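Local coordinates for levoglucosan dehydrogenase (Pseudarthrobacter phenanthrenivorans, PDB 6A3F), which oxidises levoglucosan to 3-dehydrolevoglucosan with NAD(+) as hydride acceptor, working as a homotetramer of the Gfo/Idh/MocA family, at residues B[305-318]-B[327-339]. Residues are numbered along the deposited sequence; the frame is centred on the assembly and turned at random.
With SO4 (sulfate ion), chain C.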
loop_
_atom_site.group_PDB
_atom_site.type_symbol
_atom_site.label_atom_id
_atom_site.label_comp_id
_atom_site.label_asym_id
_atom_site.label_seq_id
_atom_site.Cartn_x
_atom_site.Cartn_y
_atom_site.Cartn_z
ATOM N N SER B 305 -4.721 8.641 15.511
ATOM C CA SER B 305 -5.679 8.414 14.427
ATOM C C SER B 305 -5.738 6.903 14.118
ATOM O O SER B 305 -4.774 6.137 14.365
ATOM C CB SER B 305 -5.282 9.196 13.183
ATOM O OG SER B 305 -5.261 10.598 13.327
ATOM N N ILE B 306 -6.880 6.443 13.563
ATOM C CA ILE B 306 -7.122 5.072 13.244
ATOM C C ILE B 306 -7.771 5.026 11.857
ATOM O O ILE B 306 -8.674 5.796 11.614
ATOM C CB ILE B 306 -8.049 4.373 14.247
ATOM C CG1 ILE B 306 -7.484 4.419 15.678
ATOM C CG2 ILE B 306 -8.324 2.946 13.816
ATOM C CD1 ILE B 306 -8.516 4.099 16.723
ATOM N N VAL B 307 -7.258 4.146 10.998
ATOM C CA VAL B 307 -7.760 3.990 9.632
ATOM C C VAL B 307 -8.019 2.505 9.409
ATOM O O VAL B 307 -7.193 1.654 9.803
ATOM C CB VAL B 307 -6.747 4.551 8.607
ATOM C CG1 VAL B 307 -7.094 4.145 7.171
ATOM C CG2 VAL B 307 -6.645 6.059 8.736
ATOM N N PHE B 308 -9.115 2.169 8.731
ATOM C CA PHE B 308 -9.476 0.788 8.477
ATOM C C PHE B 308 -9.993 0.689 7.041
ATOM O O PHE B 308 -10.618 1.630 6.553
ATOM C CB PHE B 308 -10.595 0.303 9.410
ATOM C CG PHE B 308 -11.175 -1.053 9.091
ATOM C CD1 PHE B 308 -10.433 -2.212 9.290
ATOM C CD2 PHE B 308 -12.477 -1.185 8.640
ATOM C CE1 PHE B 308 -10.951 -3.454 8.979
ATOM C CE2 PHE B 308 -13.001 -2.442 8.374
ATOM C CZ PHE B 308 -12.255 -3.570 8.560
ATOM N N ASN B 309 -9.725 -0.453 6.418
ATOM C CA ASN B 309 -10.148 -0.812 5.047
ATOM C C ASN B 309 -10.508 -2.305 5.032
ATOM O O ASN B 309 -9.631 -3.176 5.122
ATOM C CB ASN B 309 -9.079 -0.483 4.012
ATOM C CG ASN B 309 -9.295 -1.098 2.641
ATOM O OD1 ASN B 309 -10.422 -1.491 2.318
ATOM N ND2 ASN B 309 -8.265 -1.058 1.777
ATOM N N TYR B 310 -11.805 -2.606 4.936
ATOM C CA TYR B 310 -12.285 -3.971 4.948
ATOM C C TYR B 310 -11.738 -4.794 3.758
ATOM O O TYR B 310 -11.631 -6.013 3.855
ATOM C CB TYR B 310 -13.822 -4.067 4.971
ATOM C CG TYR B 310 -14.273 -5.491 5.097
ATOM C CD1 TYR B 310 -14.397 -6.089 6.338
ATOM C CD2 TYR B 310 -14.546 -6.261 3.978
ATOM C CE1 TYR B 310 -14.745 -7.421 6.471
ATOM C CE2 TYR B 310 -14.814 -7.612 4.081
ATOM C CZ TYR B 310 -14.956 -8.183 5.334
ATOM O OH TYR B 310 -15.291 -9.481 5.445
ATOM N N GLU B 311 -11.393 -4.190 2.638
ATOM C CA GLU B 311 -10.775 -4.984 1.549
ATOM C C GLU B 311 -9.430 -5.590 2.012
ATOM O O GLU B 311 -8.931 -6.567 1.378
ATOM C CB GLU B 311 -10.579 -4.150 0.296
ATOM C CG GLU B 311 -11.919 -3.714 -0.305
ATOM C CD GLU B 311 -11.896 -3.135 -1.717
ATOM O OE1 GLU B 311 -10.892 -2.510 -2.072
ATOM O OE2 GLU B 311 -12.902 -3.367 -2.486
ATOM N N ARG B 312 -8.834 -4.982 3.052
ATOM C CA ARG B 312 -7.645 -5.496 3.749
ATOM C C ARG B 312 -7.969 -5.679 5.251
ATOM O O ARG B 312 -7.323 -5.082 6.162
ATOM C CB ARG B 312 -6.505 -4.518 3.521
ATOM C CG ARG B 312 -5.927 -4.511 2.116
ATOM C CD ARG B 312 -4.921 -3.401 1.920
ATOM N NE ARG B 312 -4.433 -3.494 0.541
ATOM C CZ ARG B 312 -3.642 -2.596 -0.017
ATOM N NH1 ARG B 312 -3.456 -1.439 0.603
ATOM N NH2 ARG B 312 -3.060 -2.822 -1.189
ATOM N N ARG B 313 -8.957 -6.500 5.506
ATOM C CA ARG B 313 -9.611 -6.524 6.832
ATOM C C ARG B 313 -8.699 -7.052 7.961
ATOM O O ARG B 313 -9.002 -6.768 9.120
ATOM C CB ARG B 313 -10.875 -7.390 6.824
ATOM C CG ARG B 313 -10.662 -8.885 6.682
ATOM C CD ARG B 313 -11.843 -9.577 6.056
ATOM N NE ARG B 313 -11.933 -9.156 4.671
ATOM C CZ ARG B 313 -11.045 -9.511 3.740
ATOM N NH1 ARG B 313 -10.345 -10.629 3.895
ATOM N NH2 ARG B 313 -10.946 -8.784 2.627
ATOM N N ASP B 314 -7.641 -7.771 7.633
ATOM C CA ASP B 314 -6.701 -8.231 8.641
ATOM C C ASP B 314 -5.906 -7.124 9.313
ATOM O O ASP B 314 -5.276 -7.379 10.364
ATOM C CB ASP B 314 -5.700 -9.235 8.060
ATOM C CG ASP B 314 -6.367 -10.537 7.593
ATOM O OD1 ASP B 314 -6.674 -11.378 8.448
ATOM O OD2 ASP B 314 -6.542 -10.700 6.348
ATOM N N GLU B 315 -5.934 -5.938 8.735
ATOM C CA GLU B 315 -5.141 -4.822 9.098
ATOM C C GLU B 315 -5.966 -3.760 9.815
ATOM O O GLU B 315 -7.092 -3.442 9.397
ATOM C CB GLU B 315 -4.582 -4.109 7.860
ATOM C CG GLU B 315 -3.560 -4.913 7.113
ATOM C CD GLU B 315 -3.130 -4.307 5.790
ATOM O OE1 GLU B 315 -3.307 -3.090 5.576
ATOM O OE2 GLU B 315 -2.597 -5.066 4.988
ATOM N N LEU B 316 -5.325 -3.125 10.801
ATOM C CA LEU B 316 -5.740 -1.829 11.312
ATOM C C LEU B 316 -4.553 -0.863 11.288
ATOM O O LEU B 316 -3.492 -1.242 11.704
ATOM C CB LEU B 316 -6.280 -1.920 12.743
ATOM C CG LEU B 316 -6.966 -0.640 13.226
ATOM C CD1 LEU B 316 -8.300 -0.410 12.503
ATOM C CD2 LEU B 316 -7.229 -0.709 14.728
ATOM N N GLN B 317 -4.743 0.351 10.805
ATOM C CA GLN B 317 -3.701 1.331 10.849
ATOM C C GLN B 317 -3.939 2.267 12.043
ATOM O O GLN B 317 -5.053 2.782 12.222
ATOM C CB GLN B 317 -3.602 2.105 9.544
ATOM C CG GLN B 317 -3.298 1.193 8.370
ATOM C CD GLN B 317 -3.215 1.948 7.072
ATOM O OE1 GLN B 317 -3.979 1.700 6.142
ATOM N NE2 GLN B 317 -2.272 2.859 6.979
ATOM N N VAL B 318 -2.884 2.538 12.794
ATOM C CA VAL B 318 -3.020 3.460 13.951
ATOM C C VAL B 318 -1.758 4.292 14.090
ATOM O O VAL B 318 -0.680 3.751 13.970
ATOM C CB VAL B 318 -3.350 2.723 15.254
ATOM C CG1 VAL B 318 -2.351 1.638 15.632
ATOM C CG2 VAL B 318 -3.594 3.697 16.411
ATOM N N ARG B 327 10.192 8.993 14.542
ATOM C CA ARG B 327 9.648 7.675 14.216
ATOM C C ARG B 327 8.121 7.622 14.417
ATOM O O ARG B 327 7.610 6.631 14.887
ATOM C CB ARG B 327 10.332 6.567 15.024
ATOM C CG ARG B 327 10.286 6.718 16.548
ATOM C CD ARG B 327 11.460 5.970 17.201
ATOM N NE ARG B 327 12.758 6.594 16.918
ATOM C CZ ARG B 327 13.960 6.087 17.250
ATOM N NH1 ARG B 327 14.040 4.896 17.810
ATOM N NH2 ARG B 327 15.066 6.806 17.056
ATOM N N ARG B 328 7.435 8.636 13.964
ATOM C CA ARG B 328 5.999 8.760 14.016
ATOM C C ARG B 328 5.417 8.247 12.711
ATOM O O ARG B 328 6.037 8.430 11.679
ATOM C CB ARG B 328 5.550 10.226 14.053
ATOM C CG ARG B 328 5.887 10.897 15.377
ATOM C CD ARG B 328 5.114 12.138 15.727
ATOM N NE ARG B 328 5.619 12.596 17.014
ATOM C CZ ARG B 328 6.015 13.829 17.239
ATOM N NH1 ARG B 328 5.945 14.711 16.258
ATOM N NH2 ARG B 328 6.419 14.199 18.445
ATOM N N GLY B 329 4.238 7.661 12.796
ATOM C CA GLY B 329 3.423 7.393 11.615
ATOM C C GLY B 329 2.436 6.282 11.854
ATOM O O GLY B 329 2.380 5.639 12.958
ATOM N N PHE B 330 1.628 5.991 10.832
ATOM C CA PHE B 330 0.716 4.899 11.007
ATOM C C PHE B 330 1.433 3.541 11.036
ATOM O O PHE B 330 2.216 3.178 10.098
ATOM C CB PHE B 330 -0.292 4.825 9.850
ATOM C CG PHE B 330 -1.367 5.878 9.958
ATOM C CD1 PHE B 330 -2.521 5.631 10.688
ATOM C CD2 PHE B 330 -1.247 7.072 9.293
ATOM C CE1 PHE B 330 -3.495 6.606 10.801
ATOM C CE2 PHE B 330 -2.234 8.049 9.387
ATOM C CZ PHE B 330 -3.364 7.800 10.126
ATOM N N ARG B 331 1.085 2.768 12.056
ATOM C CA ARG B 331 1.441 1.367 12.180
ATOM C C ARG B 331 0.360 0.515 11.508
ATOM O O ARG B 331 -0.819 0.637 11.833
ATOM C CB ARG B 331 1.485 0.895 13.641
ATOM C CG ARG B 331 2.299 1.820 14.543
ATOM C CD ARG B 331 2.233 1.408 15.997
ATOM N NE ARG B 331 2.845 2.425 16.841
ATOM C CZ ARG B 331 3.169 2.260 18.101
ATOM N NH1 ARG B 331 3.032 1.075 18.671
ATOM N NH2 ARG B 331 3.667 3.272 18.785
ATOM N N THR B 332 0.791 -0.469 10.740
ATOM C CA THR B 332 -0.092 -1.472 10.186
ATOM C C THR B 332 -0.116 -2.716 11.087
ATOM O O THR B 332 0.859 -3.527 11.119
ATOM C CB THR B 332 0.361 -1.835 8.765
ATOM O OG1 THR B 332 0.261 -0.666 7.970
ATOM C CG2 THR B 332 -0.513 -2.891 8.146
ATOM N N VAL B 333 -1.178 -2.854 11.856
ATOM C CA VAL B 333 -1.314 -3.878 12.847
ATOM C C VAL B 333 -2.183 -4.995 12.275
ATOM O O VAL B 333 -3.353 -4.729 11.883
ATOM C CB VAL B 333 -1.926 -3.334 14.162
ATOM C CG1 VAL B 333 -2.079 -4.458 15.192
ATOM C CG2 VAL B 333 -1.124 -2.185 14.713
ATOM N N TYR B 334 -1.614 -6.227 12.212
ATOM C CA TYR B 334 -2.321 -7.439 11.794
ATOM C C TYR B 334 -2.987 -8.121 13.003
ATOM O O TYR B 334 -2.331 -8.405 14.020
ATOM C CB TYR B 334 -1.390 -8.387 11.033
ATOM C CG TYR B 334 -1.136 -7.908 9.626
ATOM C CD1 TYR B 334 -0.111 -7.024 9.348
ATOM C CD2 TYR B 334 -1.963 -8.314 8.579
ATOM C CE1 TYR B 334 0.089 -6.539 8.065
ATOM C CE2 TYR B 334 -1.795 -7.819 7.304
ATOM C CZ TYR B 334 -0.764 -6.943 7.035
ATOM O OH TYR B 334 -0.629 -6.464 5.757
ATOM N N THR B 335 -4.269 -8.428 12.890
ATOM C CA THR B 335 -5.004 -8.987 14.026
ATOM C C THR B 335 -4.717 -10.473 14.219
ATOM O O THR B 335 -4.572 -11.256 13.286
ATOM C CB THR B 335 -6.518 -8.742 13.960
ATOM O OG1 THR B 335 -7.110 -9.437 12.869
ATOM C CG2 THR B 335 -6.823 -7.273 13.838
ATOM N N GLY B 336 -4.595 -10.836 15.492
ATOM C CA GLY B 336 -4.284 -12.199 15.855
ATOM C C GLY B 336 -4.636 -12.492 17.306
ATOM O O GLY B 336 -5.537 -11.870 17.881
ATOM N N PRO B 337 -3.890 -13.415 17.916
ATOM C CA PRO B 337 -4.156 -13.825 19.321
ATOM C C PRO B 337 -4.144 -12.644 20.308
ATOM O O PRO B 337 -4.894 -12.679 21.315
ATOM C CB PRO B 337 -3.047 -14.865 19.564
ATOM C CG PRO B 337 -2.854 -15.521 18.202
ATOM C CD PRO B 337 -2.931 -14.331 17.275
ATOM N N ALA B 338 -3.389 -11.595 20.046
ATOM C CA ALA B 338 -3.261 -10.498 21.040
ATOM C C ALA B 338 -4.484 -9.557 20.996
ATOM O O ALA B 338 -4.626 -8.680 21.869
ATOM C CB ALA B 338 -1.992 -9.745 20.834
ATOM N N HIS B 339 -5.341 -9.723 19.980
ATOM C CA HIS B 339 -6.348 -8.743 19.668
ATOM C C HIS B 339 -7.741 -9.301 19.941
ATOM O O HIS B 339 -7.899 -10.488 20.159
ATOM C CB HIS B 339 -6.194 -8.268 18.216
ATOM C CG HIS B 339 -4.792 -7.928 17.867
ATOM N ND1 HIS B 339 -3.913 -8.876 17.341
ATOM C CD2 HIS B 339 -4.096 -6.779 18.003
ATOM C CE1 HIS B 339 -2.731 -8.304 17.181
ATOM N NE2 HIS B 339 -2.805 -7.024 17.563
HETATM S S SO4 C . 4.056 1.595 22.072
HETATM O O1 SO4 C . 2.847 2.500 22.201
HETATM O O2 SO4 C . 3.582 0.338 21.476
HETATM O O3 SO4 C . 4.746 1.286 23.367
HETATM O O4 SO4 C . 5.053 2.219 21.173
HETATM O O HOH W 1 -9.335 -8.206 11.552
HETATM O O HOH W 2 -5.249 -11.788 10.652
#
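Glu315 and Tyr334 run alongside each other with their ends on the same side of the sheet, as a non-hydrogen-bonded pair of the antiparallel strands 315-318 and 330-334. Followed outward, Glu315 leaves the backbone at CB with CG anti to its carbonyl carbon (chi1 -68°), which lays CG over one face of the Tyr334 ring, 3.4 Å from Tyr334 CE2. Glu315 CD then passes the methyl CG2 of Thr332 at 3.8 Å, with OE1 also beside that methyl, and the extended chain carries the carboxylate to the phenol, the carboxylate plane 72° from the Tyr334 ring plane. At the tip, Glu315 OE2 lies 2.5 Å from Tyr334 OH, a close but weak and unsettled hydrogen bond; OE2 also forms a salt bridge to Arg312 of a neighbouring subunit. On the same face Gln317 runs alongside Thr332, and its CB meets Phe330 CD1. The Phe330 ring reaches past strand 315-318 to Ser305 and Val307, where Val307 CG2 lies 3.8 Å from Phe330 CE1. Val318 CG1 touches Val333 CG2 on the other face. Backbone bonds join Leu316 with Val333 and Val318 with Arg331 in both directions, and Thr335 N extends the pairing to Asp314 O (2.9 Å). Arg331 NH1 and NH2 bond a sulfate, probably from the crystallisation liquor, and NH2 also forms a salt bridge to Asp323. Residues 330-332 pair antiparallel with a strand of another neighbouring subunit. The arrangement is a beta hairpin at the margin of the large mixed sheet, as in the C-terminal alpha/beta domain of Gfo/Idh/MocA dehydrogenases, here continued across a tetramer interface.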